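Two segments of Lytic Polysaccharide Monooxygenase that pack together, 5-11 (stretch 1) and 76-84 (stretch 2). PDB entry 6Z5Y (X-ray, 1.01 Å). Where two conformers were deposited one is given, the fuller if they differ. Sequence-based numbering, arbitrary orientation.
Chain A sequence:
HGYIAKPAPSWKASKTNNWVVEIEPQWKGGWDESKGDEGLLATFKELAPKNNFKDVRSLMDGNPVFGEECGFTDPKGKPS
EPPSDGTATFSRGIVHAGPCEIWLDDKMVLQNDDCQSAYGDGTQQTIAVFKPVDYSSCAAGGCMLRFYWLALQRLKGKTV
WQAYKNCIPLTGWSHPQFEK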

# COMPACT_ATOMS: atom_id res chain seq x y z
N ALA A 5 -6.41 8.52 2.08
CA ALA A 5 -6.93 9.89 2.15
C ALA A 5 -7.19 10.33 3.58
O ALA A 5 -7.19 11.56 3.83
CB ALA A 5 -8.19 9.99 1.34
N LYS A 6 -7.44 9.43 4.49
CA LYS A 6 -7.65 9.71 5.91
C LYS A 6 -6.91 8.63 6.66
O LYS A 6 -7.21 7.47 6.49
CB LYS A 6 -9.14 9.66 6.19
CG LYS A 6 -9.54 10.23 7.52
CD LYS A 6 -11.03 10.31 7.69
CE LYS A 6 -11.42 11.02 8.95
NZ LYS A 6 -12.86 10.84 9.21
N PRO A 7 -5.91 8.97 7.47
CA PRO A 7 -5.40 10.33 7.72
C PRO A 7 -4.83 10.97 6.45
O PRO A 7 -4.41 10.27 5.53
CB PRO A 7 -4.33 10.09 8.78
CG PRO A 7 -3.87 8.70 8.54
CD PRO A 7 -5.11 7.94 8.13
N ALA A 8 -4.85 12.29 6.42
CA ALA A 8 -4.58 13.00 5.18
C ALA A 8 -3.09 13.08 4.90
O ALA A 8 -2.31 13.59 5.71
CB ALA A 8 -5.14 14.39 5.25
N PRO A 9 -2.68 12.70 3.68
CA PRO A 9 -1.32 12.90 3.23
C PRO A 9 -1.05 14.36 2.84
O PRO A 9 -1.97 15.10 2.56
CB PRO A 9 -1.28 12.06 1.95
CG PRO A 9 -2.71 12.16 1.40
CD PRO A 9 -3.57 12.18 2.63
N SER A 10 0.23 14.65 2.81
CA SER A 10 0.78 15.85 2.17
C SER A 10 1.49 15.41 0.91
O SER A 10 1.88 14.25 0.80
CB SER A 10 1.72 16.58 3.12
OG SER A 10 1.06 16.96 4.33
N TRP A 11 1.74 16.35 0.02
CA TRP A 11 2.27 16.02 -1.31
C TRP A 11 3.57 16.78 -1.55
O TRP A 11 3.68 17.96 -1.20
CB TRP A 11 1.24 16.33 -2.40
CG TRP A 11 -0.03 15.58 -2.13
CD1 TRP A 11 -1.14 16.00 -1.46
CD2 TRP A 11 -0.28 14.20 -2.43
NE1 TRP A 11 -2.06 14.99 -1.35
CE2 TRP A 11 -1.57 13.87 -1.95
CE3 TRP A 11 0.45 13.23 -3.11
CZ2 TRP A 11 -2.14 12.63 -2.16
CZ3 TRP A 11 -0.14 12.00 -3.31
CH2 TRP A 11 -1.41 11.69 -2.82
N LYS A 76 7.64 14.90 5.29
CA LYS A 76 7.89 16.13 6.06
C LYS A 76 6.69 17.07 5.97
O LYS A 76 6.77 18.23 6.35
CB LYS A 76 9.17 16.80 5.59
CG LYS A 76 10.41 16.02 6.00
CD LYS A 76 10.66 16.05 7.50
CE LYS A 76 11.99 15.49 8.01
NZ LYS A 76 12.19 15.67 9.48
N GLY A 77 5.54 16.59 5.55
CA GLY A 77 4.34 17.42 5.55
C GLY A 77 3.80 17.64 6.95
O GLY A 77 4.28 17.09 7.97
N LYS A 78 2.75 18.43 7.01
CA LYS A 78 2.09 18.74 8.27
C LYS A 78 1.50 17.47 8.85
O LYS A 78 0.68 16.81 8.19
CB LYS A 78 0.97 19.73 8.00
CG LYS A 78 0.20 20.10 9.24
CD LYS A 78 -0.76 21.21 9.01
CE LYS A 78 -1.77 21.36 10.12
NZ LYS A 78 -2.84 22.32 9.78
N PRO A 79 1.84 17.06 10.08
CA PRO A 79 1.26 15.83 10.63
C PRO A 79 -0.26 15.91 10.74
O PRO A 79 -0.83 16.92 11.12
CB PRO A 79 1.97 15.63 11.98
CG PRO A 79 3.31 16.37 11.77
CD PRO A 79 2.91 17.58 10.95
N SER A 80 -0.89 14.77 10.43
CA SER A 80 -2.34 14.58 10.48
C SER A 80 -2.75 13.87 11.75
O SER A 80 -2.00 13.07 12.30
CB SER A 80 -2.81 13.82 9.29
OG SER A 80 -2.73 14.63 8.14
N GLU A 81 -3.96 14.11 12.20
CA GLU A 81 -4.48 13.40 13.39
C GLU A 81 -4.89 11.98 13.01
O GLU A 81 -5.50 11.77 11.97
CB GLU A 81 -5.69 14.12 13.92
CG GLU A 81 -5.30 15.44 14.52
CD GLU A 81 -4.63 15.26 15.88
OE1 GLU A 81 -5.02 14.31 16.60
OE2 GLU A 81 -3.72 16.03 16.23
N PRO A 82 -4.55 10.97 13.84
CA PRO A 82 -5.10 9.65 13.58
C PRO A 82 -6.63 9.67 13.61
O PRO A 82 -7.22 10.29 14.48
CB PRO A 82 -4.50 8.80 14.71
CG PRO A 82 -3.24 9.53 15.14
CD PRO A 82 -3.63 10.99 14.98
N PRO A 83 -7.31 8.95 12.70
CA PRO A 83 -8.75 8.70 12.87
C PRO A 83 -9.06 8.13 14.25
O PRO A 83 -8.27 7.41 14.82
CB PRO A 83 -9.07 7.70 11.75
CG PRO A 83 -8.02 8.03 10.69
CD PRO A 83 -6.78 8.32 11.49
N SER A 84 -10.26 8.38 14.73
CA SER A 84 -10.69 7.97 16.08
C SER A 84 -11.48 6.65 16.03
O SER A 84 -11.96 6.23 17.10
CB SER A 84 -11.53 9.05 16.74
OG SER A 84 -12.70 9.24 16.01
O HOH W 1 0.32 14.99 6.03

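The two stretches run antiparallel, their end-to-end directions 174° apart, yet this is no sheet: a direct hydrogen bond between them comes from a side chain. Stretch 1 leaves a strand at Lys6 and continues as loop, stretch 2 has no regular structure, and prolines punctuate both. A proline has no backbone NH to donate, so a regular ladder of amide bonds is hard to build here, and the contact relies instead on ring packing, one serine hydroxyl and a water. The register is set near both ends, with Pro7 opposite Pro82 (CA to CA 5.9 Å) and Ser10 opposite Gly77 (CA to CA 5.2 Å). In all, 312 Å² is buried, counting both sides.

Pro83, Pro7 and Ser80 give up the most surface. The two prolines meet ring to ring, Pro7 CD lying 3.8 Å from Pro83 CD, an apolar contact between compact, rigid groups that lose little side-chain freedom on packing. A cis peptide bond precedes Pro7; its CA-to-CB bond points toward stretch 2, and the residue is buried in the structure as a whole. The same ring also reaches back along the partner: Pro7 CB sits 3.8 Å from Glu81 O and 4.1 Å from Ser80 CB. Pro83 in turn touches the aliphatic part of a lysine, with Lys6 CG 4.1 Å from Pro83 CG. The Lys6 chain is fully extended, all four chi angles t, so its methylenes can border the proline while its amine lies farther from the ring, Lys6 NZ 5.5 Å from Pro83 CB.

Ser80 supplies the polar counterpart. Its CB points toward stretch 1, and with chi1 in m its hydroxyl donates to the backbone, Ser80 OG to Ala8 O at 2.7 Å. A short side chain thus does the work that a backbone NH would do in a sheet. The Ala8 methyl lies beside this bond, its CB 3.8 Å from Ser80 OG.

Ala8 O has a second donor in water 1, which gives one hydrogen to Ala8 O (3.0 Å from the water oxygen) and the other to Lys78 O (2.8 Å from it). The water also accepts from Ser10 OG at 2.7 Å. One molecule therefore ties two residues of stretch 1 to a carbonyl of stretch 2, filling a gap that the direct contacts leave.

At the far end, Ser10 packs against glycine. Ser10 OG is 3.5 Å from Gly77 CA, and the close approach depends on the absence of a side chain there: an ideal CB on Gly77 would point toward stretch 1 and fall 2.2 Å from Ser10 CB, a clash.

Pro9 on one side and Pro79 on the other direct CB away from the partner; so does Glu81, which meets Pro7 through its backbone O alone. The rules that emerge are simple: pack rigid rings at one end, let a serine satisfy a carbonyl in the middle, and keep glycine where the chains come closest.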